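Local coordinates for protein aldehyde dehydrogenase (Staphylococcus aureus, PDB 6K10) that oxidises the carotenoid aldehyde 4,4'-diaponeurosporen-4-al to 4,4'-diaponeurosporenoic acid in the biosynthesis of staphyloxanthin, probably with NAD+ as the oxidant, at residues 28-33 / 83-88; 35-40 / 76-81; 136-141 / 430-435. The protein carries 1 engineered substitution. All coordinates share one frame; numbering follows the deposited sequence.

Interaction 1: 28-33 / 83-88; sequences KDISFR and KELKNW
I30, in the first turn of helix 30-46, faces L85 near the C-terminal end of helix 63-89. The backbones come nearest at the CA atoms of I30 and K86, 7.5 Å apart, and no hydrogen bond joins the two segments. Helix 63-89 is kinked here, the amides of K86 and N87 lacking their bonds to the preceding turn. D29 occupies the N-cap of the other helix: its OD2 accepts from F32 N at 2.9 Å, through the lone pair directed away from OD1.

L85 supplies the reaching group. With CG anti to the backbone N (chi1 -178°), its CD2 meets CG2 of I30 at 3.5 Å, tighter than usual for two carbons. The same methyl lies 3.5 Å from I30 O and, farther along the helix, 4.1 Å from CB of R33. The two branched side chains meet at an oblique angle, methyl against methyl.

In this aldehyde dehydrogenase fold the contact belongs to the helical layer formed by the N-terminal part of the chain, which packs beside helix 126-138.

The other end of I30 turns to its own helix. A chi2 of -43° curls CD1 over the centre of the R33 guanidinium, 3.4 Å above its plane. That flat group is gripped by its nitrogens: NE bonds to T27 O and NH1 to A137 O, while NH2 reaches K28 O in a weak bond of 2.8 Å bent to 130°. The bonds to T27 O and A137 O, helped by the weak one to K28 O, probably limit the rotation of this buried cation, with an apolar methyl on one face. F32 points away from L85 and meets Y169 edge-to-face, and K28 NZ bonds to Q25 OE1 and to the backbone O of N388 of the second subunit.

Interaction 2: 35-40 / 76-81; sequences EQLKKL and KSIKIA
I78 of helix 63-89 projects at L37 and L40 of helix 30-46, and its two branches divide the work. From CB, the CG2 methyl stands anti to the backbone N and meets the backbone of L37, approaching L37 O to 3.3 Å. The same methyl lies 4.1 Å from L37 CB, at the root of that side chain. The other branch leaves CB through CG1, beside the backbone N (chi1 -64°), and the extended chi2 of 166° carries CD1 out to L40. There the tip touches both CG and CD2 of L40, each at 3.9 Å, the two side chains crossing at about a right angle. I78 also packs on S41 and I44, farther along the same helix as L40, and on I133 of helix 126-138.

One turn along, L37 makes a looser contact with A81: its CD1 comes within 4.5 Å of A81 CB, whose short side chain lets the leucine methyl come close to the backbone of helix 63-89. All four touching residues are buried and apolar, with no hydrogen bond crossing between the segments. S77, on a neighbouring face, bonds through OG to OE2 of E130.

The axes of segments 35-40 and 76-81 pass 9.7 Å apart, with their N-to-C directions 160° from one another, the geometry of an antiparallel helix pair, joined here through helix 48-59 and laid against helix 126-138 in the aldehyde dehydrogenase fold.

Interaction 3: 136-141 / 430-435; sequences IAAGNT and TFTHEK
N140 and F431 cross at about a right angle, with the amide and ring planes 63° apart. The amide is directed at the backbone of F431: ND2 donates to F431 O at 3.1 Å, along a nearly straight N-H line (165°). That oxygen lies close to the amide plane, while the donor reaches it bent off the carbonyl direction and slightly tilted from the carbonyl plane. ND2 also sits 3.5 Å from CB of F431. The ring itself leads away from N140, to V115 and to Y190, and its side chain lies about 10 Å from that of E217, the predicted active-site glutamate.

A138 packs beside this bond. Its CB points at the other segment, 3.2 Å from F431 O, 3.2 Å from T432 OG1 and 3.9 Å from CB of F431. With OG1 beside its own backbone N (chi1 -69°), T432 bonds to F428 O and accepts from a water at 2.8 Å; the same water donates to A138 O at 2.7 Å. The water thus links the end of helix 126-138 to the T432 side chain. The helix ends in a Schellman motif, with G139 at positive phi.

Strand 432-439 pairs antiparallel with strand 104-118 and carries E434, which forms a salt bridge to R421 of the second subunit. N140 is tied to three parts of the fold, as ND2 also bonds to A135 O and OD1 accepts from G113 N. Both amide ends of this buried side chain are therefore satisfied, and their opposite demands settle which end is N and which is O.

Overall arrangement
All three contacts lie on the same side of the chain's centre, where the N-terminal helices of the aldehyde dehydrogenase fold pack against helix 126-138 and the neighbouring sheet. Interactions 1 and 2 share helices 30-46 and 63-89, their centres 10 Å apart; along the chain, interaction 2 falls between the two segments of interaction 1. W88 and A81 touch between them. Interaction 3 comes later and brings together residues about 290 positions apart, its centre 11 Å from that of interaction 1 and 15 Å from that of interaction 2. Helix 126-138 is the common neighbour: R33 probably bonds to A137 O, and I136 packs on L37 and L40. The helical pair is thereby joined to the sheet whose strand 432-439 reaches the second subunit.

Interaction 1: 28-33 / 83-88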
# COMPACT_ATOMS: atom_id res chain seq x y z
N LYS A 28 -16.40 -13.60 -6.22
CA LYS A 28 -16.38 -13.34 -4.79
C LYS A 28 -16.67 -14.59 -3.96
O LYS A 28 -16.30 -14.63 -2.78
CB LYS A 28 -17.39 -12.25 -4.44
CG LYS A 28 -17.07 -10.90 -5.06
CD LYS A 28 -17.98 -9.81 -4.53
CE LYS A 28 -17.71 -8.48 -5.22
NZ LYS A 28 -18.76 -7.47 -4.92
N ASP A 29 -17.30 -15.60 -4.55
CA ASP A 29 -17.59 -16.83 -3.82
C ASP A 29 -16.29 -17.57 -3.51
O ASP A 29 -15.46 -17.79 -4.39
CB ASP A 29 -18.52 -17.72 -4.63
CG ASP A 29 -18.86 -19.01 -3.90
OD1 ASP A 29 -19.82 -19.01 -3.10
OD2 ASP A 29 -18.18 -20.03 -4.14
N ILE A 30 -16.14 -17.95 -2.24
CA ILE A 30 -14.90 -18.56 -1.78
C ILE A 30 -14.67 -19.91 -2.45
O ILE A 30 -13.55 -20.23 -2.87
CB ILE A 30 -14.92 -18.68 -0.24
CG1 ILE A 30 -14.86 -17.29 0.40
CG2 ILE A 30 -13.79 -19.56 0.25
CD1 ILE A 30 -13.86 -16.35 -0.24
N SER A 31 -15.73 -20.73 -2.56
CA SER A 31 -15.57 -22.04 -3.19
C SER A 31 -15.25 -21.92 -4.67
O SER A 31 -14.60 -22.80 -5.23
CB SER A 31 -16.83 -22.88 -2.97
OG SER A 31 -17.95 -22.31 -3.63
N PHE A 32 -15.71 -20.84 -5.32
CA PHE A 32 -15.28 -20.58 -6.69
C PHE A 32 -13.78 -20.37 -6.76
O PHE A 32 -13.09 -20.94 -7.62
CB PHE A 32 -16.03 -19.36 -7.25
CG PHE A 32 -15.52 -18.88 -8.58
CD1 PHE A 32 -14.50 -17.95 -8.66
CD2 PHE A 32 -16.07 -19.37 -9.76
CE1 PHE A 32 -14.04 -17.51 -9.89
CE2 PHE A 32 -15.61 -18.93 -10.99
CZ PHE A 32 -14.59 -18.00 -11.05
N ARG A 33 -13.25 -19.53 -5.87
CA ARG A 33 -11.82 -19.24 -5.88
C ARG A 33 -10.99 -20.49 -5.62
O ARG A 33 -9.97 -20.72 -6.28
CB ARG A 33 -11.50 -18.17 -4.84
CG ARG A 33 -12.28 -16.87 -5.03
CD ARG A 33 -11.84 -15.83 -4.01
NE ARG A 33 -12.93 -14.93 -3.64
CZ ARG A 33 -12.88 -14.06 -2.64
NH1 ARG A 33 -11.78 -13.96 -1.91
NH2 ARG A 33 -13.92 -13.28 -2.38
N LYS A 83 -5.43 -24.00 0.76
CA LYS A 83 -5.73 -24.60 2.05
C LYS A 83 -5.93 -23.56 3.15
O LYS A 83 -6.60 -23.84 4.15
CB LYS A 83 -4.63 -25.58 2.45
CG LYS A 83 -4.51 -26.74 1.50
CD LYS A 83 -3.55 -27.80 1.98
CE LYS A 83 -3.54 -28.96 1.00
NZ LYS A 83 -2.74 -30.10 1.51
N GLU A 84 -5.34 -22.38 2.99
CA GLU A 84 -5.49 -21.29 3.94
C GLU A 84 -6.54 -20.28 3.52
O GLU A 84 -6.75 -19.29 4.24
CB GLU A 84 -4.15 -20.58 4.13
CG GLU A 84 -3.10 -21.45 4.78
CD GLU A 84 -2.36 -20.72 5.88
OE1 GLU A 84 -1.12 -20.59 5.79
OE2 GLU A 84 -3.03 -20.27 6.84
N LEU A 85 -7.23 -20.52 2.40
CA LEU A 85 -8.10 -19.50 1.82
C LEU A 85 -9.18 -19.05 2.79
O LEU A 85 -9.43 -17.85 2.94
CB LEU A 85 -8.74 -20.02 0.54
CG LEU A 85 -9.62 -18.96 -0.13
CD1 LEU A 85 -8.75 -17.95 -0.85
CD2 LEU A 85 -10.60 -19.58 -1.10
N LYS A 86 -9.84 -20.01 3.46
CA LYS A 86 -10.89 -19.66 4.41
C LYS A 86 -10.34 -18.80 5.55
O LYS A 86 -11.01 -17.87 6.00
CB LYS A 86 -11.54 -20.93 4.96
N ASN A 87 -9.12 -19.09 6.01
CA ASN A 87 -8.50 -18.26 7.03
C ASN A 87 -8.25 -16.85 6.51
O ASN A 87 -8.57 -15.86 7.19
CB ASN A 87 -7.19 -18.89 7.50
CG ASN A 87 -6.54 -18.13 8.64
OD1 ASN A 87 -7.21 -17.55 9.49
ND2 ASN A 87 -5.20 -18.13 8.67
N TRP A 88 -7.68 -16.74 5.30
CA TRP A 88 -7.32 -15.43 4.77
C TRP A 88 -8.54 -14.56 4.48
O TRP A 88 -8.52 -13.35 4.73
CB TRP A 88 -6.49 -15.57 3.49
CG TRP A 88 -5.16 -16.23 3.66
CD1 TRP A 88 -4.55 -16.58 4.83
CD2 TRP A 88 -4.23 -16.57 2.61
NE1 TRP A 88 -3.33 -17.14 4.58
CE2 TRP A 88 -3.10 -17.15 3.23
CE3 TRP A 88 -4.26 -16.46 1.22
CZ2 TRP A 88 -2.01 -17.61 2.50
CZ3 TRP A 88 -3.17 -16.91 0.49
CH2 TRP A 88 -2.06 -17.48 1.14

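Interaction 2: 35-40 / 76-81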
# COMPACT_ATOMS: atom_id res chain seq x y z
N GLU A 35 -11.77 -23.53 -6.39
CA GLU A 35 -11.81 -24.40 -7.56
C GLU A 35 -10.87 -23.90 -8.65
O GLU A 35 -10.22 -24.70 -9.33
CB GLU A 35 -13.24 -24.51 -8.08
CG GLU A 35 -13.38 -25.38 -9.32
CD GLU A 35 -13.33 -26.87 -9.00
OE1 GLU A 35 -13.27 -27.67 -9.96
OE2 GLU A 35 -13.37 -27.23 -7.81
N GLN A 36 -10.78 -22.57 -8.82
CA GLN A 36 -9.85 -22.03 -9.81
C GLN A 36 -8.41 -22.34 -9.44
O GLN A 36 -7.58 -22.61 -10.31
CB GLN A 36 -10.06 -20.52 -9.95
CG GLN A 36 -11.49 -20.10 -10.23
CD GLN A 36 -12.13 -20.90 -11.34
OE1 GLN A 36 -11.56 -21.07 -12.42
NE2 GLN A 36 -13.34 -21.39 -11.09
N LEU A 37 -8.09 -22.30 -8.14
CA LEU A 37 -6.75 -22.65 -7.71
C LEU A 37 -6.44 -24.12 -7.99
O LEU A 37 -5.33 -24.45 -8.42
CB LEU A 37 -6.58 -22.33 -6.22
CG LEU A 37 -6.57 -20.83 -5.90
CD1 LEU A 37 -6.77 -20.61 -4.41
CD2 LEU A 37 -5.28 -20.18 -6.37
N LYS A 38 -7.41 -25.01 -7.75
CA LYS A 38 -7.24 -26.41 -8.12
C LYS A 38 -6.96 -26.55 -9.61
O LYS A 38 -6.02 -27.24 -10.02
CB LYS A 38 -8.49 -27.22 -7.77
CG LYS A 38 -8.90 -27.17 -6.32
N LYS A 39 -7.78 -25.90 -10.44
CA LYS A 39 -7.59 -25.98 -11.88
C LYS A 39 -6.23 -25.43 -12.29
O LYS A 39 -5.57 -25.99 -13.16
CB LYS A 39 -8.72 -25.23 -12.60
CG LYS A 39 -10.08 -25.91 -12.47
CD LYS A 39 -11.21 -24.93 -12.77
CE LYS A 39 -11.12 -24.41 -14.20
NZ LYS A 39 -12.14 -23.36 -14.46
N LEU A 40 -5.80 -24.34 -11.65
CA LEU A 40 -4.48 -23.78 -11.94
C LEU A 40 -3.38 -24.78 -11.63
O LEU A 40 -2.44 -24.96 -12.41
CB LEU A 40 -4.27 -22.49 -11.14
CG LEU A 40 -3.00 -21.71 -11.47
CD1 LEU A 40 -3.00 -21.29 -12.93
CD2 LEU A 40 -2.87 -20.50 -10.55
N LYS A 76 3.68 -25.12 -4.82
CA LYS A 76 3.63 -25.04 -3.36
C LYS A 76 2.79 -23.85 -2.91
O LYS A 76 2.02 -23.94 -1.95
CB LYS A 76 5.04 -24.95 -2.80
CG LYS A 76 5.13 -25.13 -1.29
N SER A 77 2.92 -22.71 -3.61
CA SER A 77 2.16 -21.52 -3.23
C SER A 77 0.66 -21.71 -3.48
O SER A 77 -0.16 -21.29 -2.66
CB SER A 77 2.68 -20.30 -3.98
OG SER A 77 2.01 -19.12 -3.58
N ILE A 78 0.30 -22.33 -4.61
CA ILE A 78 -1.11 -22.63 -4.88
C ILE A 78 -1.68 -23.50 -3.78
O ILE A 78 -2.77 -23.24 -3.25
CB ILE A 78 -1.27 -23.31 -6.25
CG1 ILE A 78 -0.84 -22.38 -7.38
CG2 ILE A 78 -2.71 -23.76 -6.45
CD1 ILE A 78 -0.66 -23.08 -8.71
N LYS A 79 -0.95 -24.55 -3.41
CA LYS A 79 -1.39 -25.45 -2.35
C LYS A 79 -1.67 -24.69 -1.06
O LYS A 79 -2.71 -24.89 -0.42
CB LYS A 79 -0.34 -26.54 -2.13
CG LYS A 79 -0.67 -27.56 -1.07
CD LYS A 79 0.06 -27.21 0.22
CE LYS A 79 -0.07 -28.29 1.27
NZ LYS A 79 1.14 -28.45 2.12
N ILE A 80 -0.76 -23.80 -0.66
CA ILE A 80 -0.90 -23.08 0.61
C ILE A 80 -2.07 -22.11 0.54
O ILE A 80 -2.89 -22.03 1.47
CB ILE A 80 0.41 -22.36 0.97
CG1 ILE A 80 1.51 -23.39 1.29
CG2 ILE A 80 0.20 -21.39 2.14
CD1 ILE A 80 2.92 -22.84 1.14
N ALA A 81 -2.17 -21.35 -0.55
CA ALA A 81 -3.27 -20.41 -0.70
C ALA A 81 -4.62 -21.12 -0.68
O ALA A 81 -5.57 -20.63 -0.05
CB ALA A 81 -3.11 -19.62 -2.00

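Interaction 3: 136-141 / 430-435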
# COMPACT_ATOMS: atom_id res chain seq x y z
N ILE A 136 -6.21 -14.38 -7.74
CA ILE A 136 -7.27 -15.39 -7.72
C ILE A 136 -7.84 -15.53 -6.32
O ILE A 136 -9.05 -15.44 -6.11
CB ILE A 136 -6.75 -16.74 -8.24
CG1 ILE A 136 -6.51 -16.69 -9.75
CG2 ILE A 136 -7.73 -17.85 -7.89
CD1 ILE A 136 -5.83 -17.93 -10.29
N ALA A 137 -6.96 -15.75 -5.34
CA ALA A 137 -7.41 -16.00 -3.97
C ALA A 137 -8.15 -14.81 -3.39
O ALA A 137 -9.06 -14.98 -2.57
CB ALA A 137 -6.22 -16.36 -3.08
N ALA A 138 -7.80 -13.59 -3.81
CA ALA A 138 -8.48 -12.40 -3.33
C ALA A 138 -9.81 -12.15 -4.03
O ALA A 138 -10.55 -11.26 -3.61
CB ALA A 138 -7.57 -11.18 -3.48
N GLY A 139 -10.12 -12.90 -5.09
CA GLY A 139 -11.42 -12.80 -5.72
C GLY A 139 -11.50 -11.89 -6.92
O GLY A 139 -12.58 -11.37 -7.23
N ASN A 140 -10.39 -11.67 -7.62
CA ASN A 140 -10.35 -10.76 -8.75
C ASN A 140 -10.45 -11.53 -10.07
O ASN A 140 -10.29 -12.75 -10.12
CB ASN A 140 -9.06 -9.93 -8.73
CG ASN A 140 -8.91 -9.13 -7.46
OD1 ASN A 140 -9.36 -7.99 -7.37
ND2 ASN A 140 -8.27 -9.72 -6.45
N THR A 141 -10.73 -10.79 -11.14
CA THR A 141 -10.41 -11.23 -12.48
C THR A 141 -9.07 -10.62 -12.87
O THR A 141 -8.60 -9.67 -12.23
CB THR A 141 -11.49 -10.82 -13.49
OG1 THR A 141 -11.49 -9.40 -13.65
CG2 THR A 141 -12.87 -11.26 -13.01
N THR A 430 -2.21 -7.92 -1.23
CA THR A 430 -1.95 -6.92 -2.26
C THR A 430 -3.18 -6.70 -3.14
O THR A 430 -3.48 -5.57 -3.52
CB THR A 430 -0.73 -7.33 -3.09
OG1 THR A 430 0.45 -7.21 -2.29
CG2 THR A 430 -0.59 -6.46 -4.34
N PHE A 431 -3.90 -7.77 -3.46
CA PHE A 431 -5.09 -7.69 -4.31
C PHE A 431 -6.38 -7.67 -3.50
O PHE A 431 -7.45 -8.00 -4.03
CB PHE A 431 -5.10 -8.85 -5.31
CG PHE A 431 -3.93 -8.83 -6.26
CD1 PHE A 431 -3.94 -8.00 -7.36
CD2 PHE A 431 -2.84 -9.65 -6.05
CE1 PHE A 431 -2.88 -7.98 -8.24
CE2 PHE A 431 -1.77 -9.63 -6.93
CZ PHE A 431 -1.79 -8.79 -8.03
N THR A 432 -6.31 -7.26 -2.23
CA THR A 432 -7.46 -7.23 -1.34
C THR A 432 -7.64 -5.82 -0.80
O THR A 432 -6.67 -5.20 -0.35
CB THR A 432 -7.28 -8.22 -0.18
OG1 THR A 432 -7.35 -9.56 -0.68
CG2 THR A 432 -8.35 -8.01 0.89
N HIS A 433 -8.86 -5.31 -0.85
CA HIS A 433 -9.21 -4.13 -0.08
C HIS A 433 -9.81 -4.58 1.25
O HIS A 433 -10.77 -5.36 1.27
CB HIS A 433 -10.21 -3.24 -0.80
CG HIS A 433 -10.76 -2.16 0.07
ND1 HIS A 433 -12.11 -1.97 0.27
CD2 HIS A 433 -10.14 -1.22 0.83
CE1 HIS A 433 -12.30 -0.96 1.10
NE2 HIS A 433 -11.11 -0.49 1.46
N GLU A 434 -9.25 -4.09 2.34
CA GLU A 434 -9.78 -4.38 3.67
C GLU A 434 -10.82 -3.33 4.01
O GLU A 434 -10.51 -2.13 4.09
CB GLU A 434 -8.65 -4.41 4.70
CG GLU A 434 -7.78 -5.66 4.55
CD GLU A 434 -6.85 -5.87 5.72
OE1 GLU A 434 -6.54 -4.89 6.42
OE2 GLU A 434 -6.42 -7.03 5.94
N LYS A 435 -12.06 -3.77 4.20
CA LYS A 435 -13.21 -2.88 4.34
C LYS A 435 -13.72 -2.96 5.77
O LYS A 435 -14.36 -3.94 6.16
CB LYS A 435 -14.29 -3.26 3.33
CG LYS A 435 -15.49 -2.32 3.31
CD LYS A 435 -16.39 -2.63 2.12
CE LYS A 435 -17.20 -3.90 2.34
NZ LYS A 435 -17.90 -4.33 1.09
O HOH W 1 -10.06 -10.25 -1.11